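Local coordinates for protein cellulase IBT99 (PDB 6WBT) that probably hydrolyses 6-phospho-alpha-glucosides, and binds NAD, a manganese ion and glucose-6-phosphate, at residues K92-D97 and M288-G293; G116-M121 and E433-Y438. One frame throughout, in Å; residues are numbered along the deposited sequence.

Contact 1 (K92-D97 and M288-G293); sequences KMRVKD and MQVING. With G6P (6-O-phosphono-alpha-D-glucopyranose), chain F.
The phosphate end of the glucose-6-phosphate pocket is bounded here by two helices, with V95 and R94 of helix 90-103 set against M288, V290 and I291 of helix 286-291. This brings the Rossmann-type family 4 region against the C-terminal region of the same chain. V95 provides the apolar joint. Its CG1 branch, anti to the carbonyl carbon, reaches M288 CG at 3.8 Å and, from another side, the I291 methyl CD1, with the side chains of V95 and I291 crossing at about a right angle. M288, modelled as selenomethionine, touches with CG, not its selenium. R94, the residue before V95, leaves the helix with CG anti to the backbone N (chi1 177°) and stays straight out to NE, which carries its guanidinium over to the ligand. NH1 donates to O2P of the glucose-6-phosphate at 2.9 Å with an almost linear N-H...O angle of 176°, and the phosphorus lies in the guanidinium plane, off its edge. R286 and R294 also hydrogen-bond the glucose-6-phosphate, probably adding positive charge near it. V290 lies close by: its CG2 is 4.2 Å from R94 NH1, oblique to the guanidinium, while its CG1 stands 3.9 Å from phosphate O3P.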
ATOM      1  N   LYS A  92       4.028 -37.850  22.216  1.00 63.35           N
ATOM      2  CA  LYS A  92       4.492 -37.670  23.588  1.00 66.48           C
ATOM      3  C   LYS A  92       4.589 -36.193  23.950  1.00 64.23           C
ATOM      4  O   LYS A  92       4.169 -35.785  25.039  1.00 64.58           O
ATOM      5  CB  LYS A  92       5.844 -38.361  23.768  1.00 70.36           C
ATOM      6  CG  LYS A  92       6.792 -37.655  24.724  1.00 74.18           C
ATOM      7  CD  LYS A  92       8.234 -38.040  24.437  1.00 76.46           C
ATOM      8  CE  LYS A  92       9.208 -37.132  25.169  1.00 78.70           C
ATOM      9  NZ  LYS A  92      10.618 -37.409  24.781  1.00 79.75           N
HETATM   10  N   MSE A  93       5.134 -35.380  23.052  1.00 60.93           N
HETATM   11  CA  MSE A  93       5.283 -33.953  23.310  1.00 60.86           C
HETATM   12  C   MSE A  93       3.962 -33.214  23.133  1.00 61.08           C
HETATM   13  O   MSE A  93       3.780 -32.122  23.671  1.00 62.17           O
HETATM   14  CB  MSE A  93       6.349 -33.349  22.394  1.00 59.95           C
HETATM   15  CG  MSE A  93       7.772 -33.671  22.814  1.00 60.90           C
HETATM   16 SE   MSE A  93       8.133 -33.134  24.654  0.71 62.94          SE
HETATM   17  CE  MSE A  93       7.582 -31.268  24.537  1.00 63.55           C
ATOM     18  N   ARG A  94       3.041 -33.816  22.378  1.00 60.48           N
ATOM     19  CA  ARG A  94       1.741 -33.187  22.174  1.00 61.03           C
ATOM     20  C   ARG A  94       0.930 -33.158  23.463  1.00 63.97           C
ATOM     21  O   ARG A  94       0.310 -32.140  23.790  1.00 63.02           O
ATOM     22  CB  ARG A  94       0.967 -33.911  21.073  1.00 58.84           C
ATOM     23  CG  ARG A  94      -0.430 -33.359  20.856  1.00 58.05           C
ATOM     24  CD  ARG A  94      -1.153 -34.068  19.727  1.00 58.25           C
ATOM     25  NE  ARG A  94      -2.506 -33.549  19.555  1.00 58.67           N
ATOM     26  CZ  ARG A  94      -3.344 -33.940  18.601  1.00 58.27           C
ATOM     27  NH1 ARG A  94      -2.970 -34.861  17.723  1.00 58.66           N
ATOM     28  NH2 ARG A  94      -4.555 -33.408  18.525  1.00 57.09           N
ATOM     29  N   VAL A  95       0.923 -34.265  24.211  1.00 65.96           N
ATOM     30  CA  VAL A  95       0.173 -34.296  25.462  1.00 67.13           C
ATOM     31  C   VAL A  95       0.838 -33.411  26.508  1.00 69.21           C
ATOM     32  O   VAL A  95       0.169 -32.903  27.414  1.00 70.78           O
ATOM     33  CB  VAL A  95       0.013 -35.744  25.964  1.00 66.29           C
ATOM     34  CG1 VAL A  95      -0.519 -36.631  24.855  1.00 63.82           C
ATOM     35  CG2 VAL A  95       1.330 -36.286  26.499  1.00 67.89           C
ATOM     36  N   LYS A  96       2.153 -33.204  26.402  1.00 69.43           N
ATOM     37  CA  LYS A  96       2.829 -32.320  27.344  1.00 71.81           C
ATOM     38  C   LYS A  96       2.536 -30.857  27.040  1.00 72.80           C
ATOM     39  O   LYS A  96       2.471 -30.035  27.960  1.00 73.80           O
ATOM     40  CB  LYS A  96       4.335 -32.582  27.327  1.00 71.80           C
ATOM     41  CG  LYS A  96       5.080 -31.941  28.486  1.00 73.58           C
ATOM     42  CD  LYS A  96       4.486 -32.372  29.818  1.00 75.67           C
ATOM     43  CE  LYS A  96       5.145 -31.652  30.982  1.00 76.92           C
ATOM     44  NZ  LYS A  96       4.507 -32.009  32.280  1.00 78.03           N
ATOM     45  N   ASP A  97       2.351 -30.514  25.762  1.00 72.23           N
ATOM     46  CA  ASP A  97       1.949 -29.156  25.417  1.00 71.39           C
ATOM     47  C   ASP A  97       0.529 -28.869  25.887  1.00 71.56           C
ATOM     48  O   ASP A  97       0.250 -27.786  26.414  1.00 72.28           O
ATOM     49  CB  ASP A  97       2.065 -28.939  23.908  1.00 69.46           C
ATOM     50  CG  ASP A  97       3.482 -29.108  23.400  1.00 69.07           C
ATOM     51  OD1 ASP A  97       4.395 -29.288  24.231  1.00 69.81           O
ATOM     52  OD2 ASP A  97       3.679 -29.065  22.168  1.00 67.63           O
HETATM   53  N   MSE A 288      -3.805 -37.429  24.332  1.00 63.71           N
HETATM   54  CA  MSE A 288      -3.923 -38.688  25.057  1.00 65.03           C
HETATM   55  C   MSE A 288      -4.986 -39.582  24.430  1.00 63.53           C
HETATM   56  O   MSE A 288      -4.880 -40.808  24.463  1.00 62.97           O
HETATM   57  CB  MSE A 288      -4.256 -38.430  26.527  1.00 67.23           C
HETATM   58  CG  MSE A 288      -3.083 -37.934  27.354  1.00 68.26           C
HETATM   59 SE   MSE A 288      -3.613 -37.478  29.173  0.62 69.99          SE
HETATM   60  CE  MSE A 288      -1.869 -37.595  30.033  1.00 71.80           C
ATOM     61  N   GLN A 289      -6.014 -38.953  23.856  1.00 62.96           N
ATOM     62  CA  GLN A 289      -7.097 -39.714  23.241  1.00 63.10           C
ATOM     63  C   GLN A 289      -6.629 -40.420  21.975  1.00 62.18           C
ATOM     64  O   GLN A 289      -6.977 -41.584  21.744  1.00 62.76           O
ATOM     65  CB  GLN A 289      -8.278 -38.791  22.942  1.00 63.55           C
ATOM     66  CG  GLN A 289      -8.846 -38.112  24.177  1.00 64.11           C
ATOM     67  CD  GLN A 289      -9.848 -37.028  23.839  1.00 63.54           C
ATOM     68  OE1 GLN A 289     -10.494 -37.067  22.792  1.00 62.63           O
ATOM     69  NE2 GLN A 289      -9.978 -36.048  24.725  1.00 64.58           N
ATOM     70  N   VAL A 290      -5.840 -39.735  21.142  1.00 60.57           N
ATOM     71  CA  VAL A 290      -5.322 -40.374  19.938  1.00 58.71           C
ATOM     72  C   VAL A 290      -4.231 -41.382  20.271  1.00 59.77           C
ATOM     73  O   VAL A 290      -3.946 -42.270  19.460  1.00 59.87           O
ATOM     74  CB  VAL A 290      -4.811 -39.319  18.936  1.00 55.53           C
ATOM     75  CG1 VAL A 290      -5.867 -38.248  18.709  1.00 54.83           C
ATOM     76  CG2 VAL A 290      -3.508 -38.703  19.416  1.00 54.41           C
ATOM     77  N   ILE A 291      -3.611 -41.271  21.448  1.00 61.56           N
ATOM     78  CA  ILE A 291      -2.666 -42.294  21.885  1.00 62.97           C
ATOM     79  C   ILE A 291      -3.408 -43.573  22.250  1.00 66.32           C
ATOM     80  O   ILE A 291      -3.002 -44.676  21.865  1.00 66.43           O
ATOM     81  CB  ILE A 291      -1.816 -41.773  23.059  1.00 62.69           C
ATOM     82  CG1 ILE A 291      -0.796 -40.746  22.564  1.00 61.75           C
ATOM     83  CG2 ILE A 291      -1.116 -42.922  23.769  1.00 63.34           C
ATOM     84  CD1 ILE A 291       0.068 -40.166  23.663  1.00 61.11           C
ATOM     85  N   ASN A 292      -4.509 -43.448  22.989  1.00 68.52           N
ATOM     86  CA  ASN A 292      -5.351 -44.590  23.322  1.00 71.16           C
ATOM     87  C   ASN A 292      -6.322 -44.954  22.207  1.00 69.13           C
ATOM     88  O   ASN A 292      -7.133 -45.868  22.390  1.00 70.35           O
ATOM     89  CB  ASN A 292      -6.132 -44.309  24.610  1.00 75.91           C
ATOM     90  CG  ASN A 292      -5.226 -44.101  25.806  1.00 79.92           C
ATOM     91  OD1 ASN A 292      -4.105 -44.606  25.845  1.00 81.08           O
ATOM     92  ND2 ASN A 292      -5.711 -43.355  26.792  1.00 81.05           N
ATOM     93  N   GLY A 293      -6.262 -44.270  21.067  1.00 65.86           N
ATOM     94  CA  GLY A 293      -7.188 -44.529  19.984  1.00 63.31           C
ATOM     95  C   GLY A 293      -6.519 -44.802  18.652  1.00 61.33           C
ATOM     96  O   GLY A 293      -6.318 -45.961  18.279  1.00 61.47           O
TER
HETATM   97  C1  G6P F 502      -7.944 -31.999  10.941  1.00 91.49           C
HETATM   98  C2  G6P F 502      -7.021 -30.813  11.212  1.00 90.50           C
HETATM   99  C3  G6P F 502      -5.697 -31.274  11.809  1.00 89.51           C
HETATM  100  C4  G6P F 502      -5.941 -32.192  13.000  1.00 88.54           C
HETATM  101  C5  G6P F 502      -6.863 -33.329  12.579  1.00 88.09           C
HETATM  102  C6  G6P F 502      -7.120 -34.325  13.706  1.00 84.11           C
HETATM  103  O1  G6P F 502      -7.380 -32.816   9.909  1.00 92.79           O
HETATM  104  O2  G6P F 502      -6.773 -30.111   9.990  1.00 90.32           O
HETATM  105  O3  G6P F 502      -4.935 -30.136  12.223  1.00 89.80           O
HETATM  106  O4  G6P F 502      -4.696 -32.722  13.469  1.00 88.53           O
HETATM  107  O5  G6P F 502      -8.101 -32.778  12.127  1.00 90.46           O
HETATM  108  O6  G6P F 502      -6.323 -34.021  14.848  1.00 80.37           O
HETATM  109  P   G6P F 502      -6.170 -35.109  16.025  1.00 77.48           P
HETATM  110  O1P G6P F 502      -6.226 -34.293  17.293  1.00 77.80           O
HETATM  111  O2P G6P F 502      -4.841 -35.771  15.750  1.00 77.65           O
HETATM  112  O3P G6P F 502      -7.358 -36.019  15.824  1.00 76.76           O

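Contact 2 (G116-M121 and E433-Y438); sequences GMTYGM and EANKGY. With NAD (nicotinamide-adenine-dinucleotide), chain G.
T118 on helix 114-136 meets N435, the residue at which the chain leaves the helical conformation after helix 421-434, in a buried contact of a methyl with an amide. It sets a helix of the NAD-binding, Rossmann-type family 4 region against a loop near the C-terminus. N435 can be followed outward. From CB the side chain turns with CG anti to its carbonyl carbon (chi1 -67°), which points the amide at the other helix. CG comes 3.7 Å from T118 CG2. At the tip, OD1 is 3.5 Å and ND2 3.3 Å from T118 CG2, while their hydrogen bonds go to others: OD1 accepts from R122 NH1, further along helix 114-136, and ND2 gives to M431 O in the preceding turn. T118 turns its OG1 back to A114 O, leaving CG2 for the amide. The next residue, Y119, points away from N435 and belongs to the NAD pocket: with CG anti to the backbone N (chi1 -176°), its ring reaches the cofactor so that ribose O3D lies in the ring plane, and OH donates to O3D at 2.6 Å. A phenylalanine here would probably leave that ribose hydroxyl without its mate on this side. Across T118 and N435 there is no hydrogen bond, so they meet by van der Waals contact alone; polar ties between these parts of the chain include R122 to N435 and W439 NE1 to T118 O.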
ATOM      1  N   GLY A 116       0.029 -24.861  20.153  1.00 45.27           N
ATOM      2  CA  GLY A 116       0.332 -24.810  18.739  1.00 45.49           C
ATOM      3  C   GLY A 116       1.606 -24.051  18.441  1.00 45.84           C
ATOM      4  O   GLY A 116       2.385 -24.450  17.571  1.00 43.28           O
HETATM    5  N   MSE A 117       1.819 -22.942  19.142  1.00 48.59           N
HETATM    6  CA  MSE A 117       3.043 -22.163  18.994  1.00 48.81           C
HETATM    7  C   MSE A 117       4.252 -22.968  19.451  1.00 50.50           C
HETATM    8  O   MSE A 117       5.328 -22.886  18.857  1.00 50.99           O
HETATM    9  CB  MSE A 117       2.946 -20.857  19.789  1.00 48.03           C
HETATM   10  CG  MSE A 117       1.922 -19.880  19.247  1.00 44.22           C
HETATM   11 SE   MSE A 117       1.972 -18.156  20.152  0.64 41.26          SE
HETATM   12  CE  MSE A 117       1.365 -18.714  21.916  1.00 42.04           C
ATOM     13  N   THR A 118       4.065 -23.746  20.522  1.00 51.60           N
ATOM     14  CA  THR A 118       5.129 -24.629  20.991  1.00 52.24           C
ATOM     15  C   THR A 118       5.403 -25.732  19.977  1.00 53.39           C
ATOM     16  O   THR A 118       6.562 -26.027  19.660  1.00 53.11           O
ATOM     17  CB  THR A 118       4.754 -25.226  22.347  1.00 51.21           C
ATOM     18  OG1 THR A 118       4.524 -24.167  23.285  1.00 50.65           O
ATOM     19  CG2 THR A 118       5.866 -26.124  22.860  1.00 50.94           C
ATOM     20  N   TYR A 119       4.342 -26.354  19.459  1.00 53.31           N
ATOM     21  CA  TYR A 119       4.496 -27.343  18.399  1.00 51.69           C
ATOM     22  C   TYR A 119       5.110 -26.724  17.149  1.00 48.81           C
ATOM     23  O   TYR A 119       5.846 -27.396  16.418  1.00 47.86           O
ATOM     24  CB  TYR A 119       3.137 -27.969  18.083  1.00 52.66           C
ATOM     25  CG  TYR A 119       3.161 -29.091  17.070  1.00 53.05           C
ATOM     26  CD1 TYR A 119       4.271 -29.914  16.928  1.00 53.98           C
ATOM     27  CD2 TYR A 119       2.063 -29.327  16.252  1.00 53.05           C
ATOM     28  CE1 TYR A 119       4.288 -30.937  15.998  1.00 53.94           C
ATOM     29  CE2 TYR A 119       2.070 -30.346  15.323  1.00 53.56           C
ATOM     30  CZ  TYR A 119       3.183 -31.148  15.199  1.00 53.67           C
ATOM     31  OH  TYR A 119       3.187 -32.162  14.271  1.00 52.65           O
ATOM     32  N   GLY A 120       4.832 -25.443  16.897  1.00 49.27           N
ATOM     33  CA  GLY A 120       5.371 -24.800  15.710  1.00 51.15           C
ATOM     34  C   GLY A 120       6.877 -24.634  15.755  1.00 54.07           C
ATOM     35  O   GLY A 120       7.568 -24.900  14.767  1.00 53.74           O
HETATM   36  N   MSE A 121       7.408 -24.199  16.894  1.00 56.27           N
HETATM   37  CA  MSE A 121       8.842 -23.951  17.021  1.00 57.08           C
HETATM   38  C   MSE A 121       9.652 -25.244  16.981  1.00 57.66           C
HETATM   39  O   MSE A 121      10.840 -25.230  16.657  1.00 60.59           O
HETATM   40  CB  MSE A 121       9.145 -23.183  18.308  1.00 57.73           C
HETATM   41  CG  MSE A 121       8.650 -21.743  18.302  1.00 57.25           C
HETATM   42 SE   MSE A 121       9.742 -20.580  19.423  0.37 60.27          SE
HETATM   43  CE  MSE A 121      11.450 -20.808  18.510  1.00 57.71           C
ATOM     44  N   GLU A 433      11.536 -25.254  29.198  1.00 68.10           N
ATOM     45  CA  GLU A 433      12.049 -26.444  29.865  1.00 70.51           C
ATOM     46  C   GLU A 433      11.520 -27.726  29.233  1.00 69.28           C
ATOM     47  O   GLU A 433      12.281 -28.680  29.032  1.00 71.21           O
ATOM     48  CB  GLU A 433      11.697 -26.401  31.355  1.00 73.68           C
ATOM     49  CG  GLU A 433      12.690 -25.627  32.207  1.00 76.95           C
ATOM     50  CD  GLU A 433      14.006 -26.361  32.369  1.00 79.37           C
ATOM     51  OE1 GLU A 433      14.020 -27.600  32.212  1.00 79.89           O
ATOM     52  OE2 GLU A 433      15.028 -25.701  32.650  1.00 80.70           O
ATOM     53  N   ALA A 434      10.224 -27.770  28.914  1.00 66.09           N
ATOM     54  CA  ALA A 434       9.637 -28.983  28.357  1.00 63.88           C
ATOM     55  C   ALA A 434      10.155 -29.294  26.959  1.00 61.17           C
ATOM     56  O   ALA A 434      10.043 -30.442  26.514  1.00 62.67           O
ATOM     57  CB  ALA A 434       8.113 -28.866  28.330  1.00 63.65           C
ATOM     58  N   ASN A 435      10.718 -28.308  26.261  1.00 57.56           N
ATOM     59  CA  ASN A 435      11.207 -28.488  24.900  1.00 56.64           C
ATOM     60  C   ASN A 435      12.723 -28.363  24.806  1.00 56.02           C
ATOM     61  O   ASN A 435      13.250 -28.061  23.730  1.00 54.72           O
ATOM     62  CB  ASN A 435      10.534 -27.487  23.960  1.00 54.32           C
ATOM     63  CG  ASN A 435       9.051 -27.749  23.796  1.00 53.48           C
ATOM     64  OD1 ASN A 435       8.615 -28.297  22.784  1.00 52.84           O
ATOM     65  ND2 ASN A 435       8.267 -27.360  24.794  1.00 54.19           N
ATOM     66  N   LYS A 436      13.436 -28.582  25.909  1.00 56.54           N
ATOM     67  CA  LYS A 436      14.895 -28.563  25.886  1.00 59.29           C
ATOM     68  C   LYS A 436      15.397 -29.743  25.064  1.00 59.10           C
ATOM     69  O   LYS A 436      15.236 -30.902  25.459  1.00 60.20           O
ATOM     70  CB  LYS A 436      15.450 -28.595  27.306  1.00 62.47           C
ATOM     71  CG  LYS A 436      15.613 -27.213  27.921  1.00 65.51           C
ATOM     72  CD  LYS A 436      15.737 -27.270  29.434  1.00 69.41           C
ATOM     73  CE  LYS A 436      16.980 -28.021  29.876  1.00 73.10           C
ATOM     74  NZ  LYS A 436      17.136 -27.975  31.356  1.00 76.15           N
ATOM     75  N   GLY A 437      16.003 -29.447  23.917  1.00 56.95           N
ATOM     76  CA  GLY A 437      16.401 -30.443  22.948  1.00 56.84           C
ATOM     77  C   GLY A 437      15.653 -30.351  21.636  1.00 57.63           C
ATOM     78  O   GLY A 437      16.162 -30.825  20.612  1.00 59.26           O
ATOM     79  N   TYR A 438      14.463 -29.755  21.640  1.00 56.65           N
ATOM     80  CA  TYR A 438      13.666 -29.545  20.436  1.00 54.80           C
ATOM     81  C   TYR A 438      13.634 -28.095  19.982  1.00 55.13           C
ATOM     82  O   TYR A 438      13.703 -27.829  18.781  1.00 55.41           O
ATOM     83  CB  TYR A 438      12.227 -30.026  20.661  1.00 54.24           C
ATOM     84  CG  TYR A 438      12.078 -31.524  20.797  1.00 56.43           C
ATOM     85  CD1 TYR A 438      12.245 -32.359  19.701  1.00 56.36           C
ATOM     86  CD2 TYR A 438      11.750 -32.102  22.017  1.00 57.72           C
ATOM     87  CE1 TYR A 438      12.103 -33.729  19.816  1.00 57.30           C
ATOM     88  CE2 TYR A 438      11.605 -33.472  22.143  1.00 59.39           C
ATOM     89  CZ  TYR A 438      11.783 -34.280  21.039  1.00 60.29           C
ATOM     90  OH  TYR A 438      11.641 -35.643  21.156  1.00 63.55           O
TER
HETATM   91  PA  NAD G 503       2.596 -39.506  14.620  1.00 60.71           P
HETATM   92  O1A NAD G 503       3.237 -38.951  15.848  1.00 60.66           O
HETATM   93  O2A NAD G 503       1.728 -40.712  14.765  1.00 60.79           O
HETATM   94  O5B NAD G 503       3.737 -39.796  13.526  1.00 59.49           O
HETATM   95  C5B NAD G 503       4.633 -38.722  13.127  1.00 58.93           C
HETATM   96  C4B NAD G 503       5.889 -39.316  12.538  1.00 58.74           C
HETATM   97  O4B NAD G 503       6.818 -38.254  12.190  1.00 58.72           O
HETATM   98  C3B NAD G 503       6.678 -40.270  13.450  1.00 58.92           C
HETATM   99  O3B NAD G 503       6.993 -41.460  12.738  1.00 58.79           O
HETATM  100  C2B NAD G 503       7.954 -39.478  13.755  1.00 59.17           C
HETATM  101  O2B NAD G 503       9.062 -40.280  14.106  1.00 58.27           O
HETATM  102  C1B NAD G 503       8.119 -38.726  12.443  1.00 59.38           C
HETATM  103  N9A NAD G 503       9.039 -37.595  12.512  1.00 60.57           N
HETATM  104  C8A NAD G 503       9.213 -36.740  13.571  1.00 61.63           C
HETATM  105  N7A NAD G 503      10.117 -35.818  13.354  1.00 62.42           N
HETATM  106  C5A NAD G 503      10.581 -36.085  12.075  1.00 61.78           C
HETATM  107  C6A NAD G 503      11.555 -35.460  11.273  1.00 61.66           C
HETATM  108  N6A NAD G 503      12.261 -34.402  11.659  1.00 62.06           N
HETATM  109  N1A NAD G 503      11.779 -35.981  10.043  1.00 61.36           N
HETATM  110  C2A NAD G 503      11.065 -37.048   9.661  1.00 61.28           C
HETATM  111  N3A NAD G 503      10.127 -37.715  10.328  1.00 61.17           N
HETATM  112  C4A NAD G 503       9.926 -37.181  11.544  1.00 61.40           C
HETATM  113  O3  NAD G 503       1.745 -38.348  13.909  1.00 63.16           O
HETATM  114  PN  NAD G 503       0.285 -38.331  13.244  1.00 64.77           P
HETATM  115  O1N NAD G 503       0.192 -39.440  12.250  1.00 65.78           O
HETATM  116  O2N NAD G 503      -0.739 -38.258  14.328  1.00 64.49           O
HETATM  117  O5D NAD G 503       0.341 -36.929  12.472  1.00 65.09           O
HETATM  118  C5D NAD G 503       1.440 -36.707  11.554  1.00 64.02           C
HETATM  119  C4D NAD G 503       1.457 -35.257  11.142  1.00 63.82           C
HETATM  120  O4D NAD G 503       0.327 -34.996  10.279  1.00 64.07           O
HETATM  121  C3D NAD G 503       1.332 -34.237  12.283  1.00 64.18           C
HETATM  122  O3D NAD G 503       2.274 -33.190  12.096  1.00 65.01           O
HETATM  123  C2D NAD G 503      -0.102 -33.738  12.080  1.00 63.47           C
HETATM  124  O2D NAD G 503      -0.390 -32.493  12.696  1.00 62.16           O
HETATM  125  C1D NAD G 503      -0.162 -33.695  10.559  1.00 65.22           C
HETATM  126  N1N NAD G 503      -1.556 -33.583  10.046  1.00 67.80           N
HETATM  127  C2N NAD G 503      -1.994 -32.398   9.518  1.00 69.46           C
HETATM  128  C3N NAD G 503      -3.296 -32.265   9.060  1.00 71.34           C
HETATM  129  C7N NAD G 503      -3.696 -30.951   8.439  1.00 73.81           C
HETATM  130  O7N NAD G 503      -4.837 -30.528   8.603  1.00 75.16           O
HETATM  131  N7N NAD G 503      -2.793 -30.319   7.701  1.00 74.43           N
HETATM  132  C4N NAD G 503      -4.165 -33.345   9.174  1.00 70.34           C
HETATM  133  C5N NAD G 503      -3.702 -34.543   9.674  1.00 69.07           C
HETATM  134  C6N NAD G 503      -2.396 -34.643  10.101  1.00 67.87           C

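Helix 90-103 connects the two contacts, whose centres lie about 15 Å apart. It supplies one side of contact 1, and its M93 and D97 pack against contact 2: M93 CE is 3.3 Å from A434 O, and D97 OD2 is 3.7 Å from T118 CG2. D97 also forms a salt bridge with R122, the arginine that holds N435. Contact 2 is the more buried of the two, whereas contact 1 is only partly so. Each has a ligand on one flank, sugar phosphate for 92-97 with 288-293 and cofactor ribose for 116-121 with 433-438. Their chemistry differs accordingly: aliphatic packing beside a charged arginine grip in contact 1, a methyl against an amide and a neutral hydroxyl bond in contact 2.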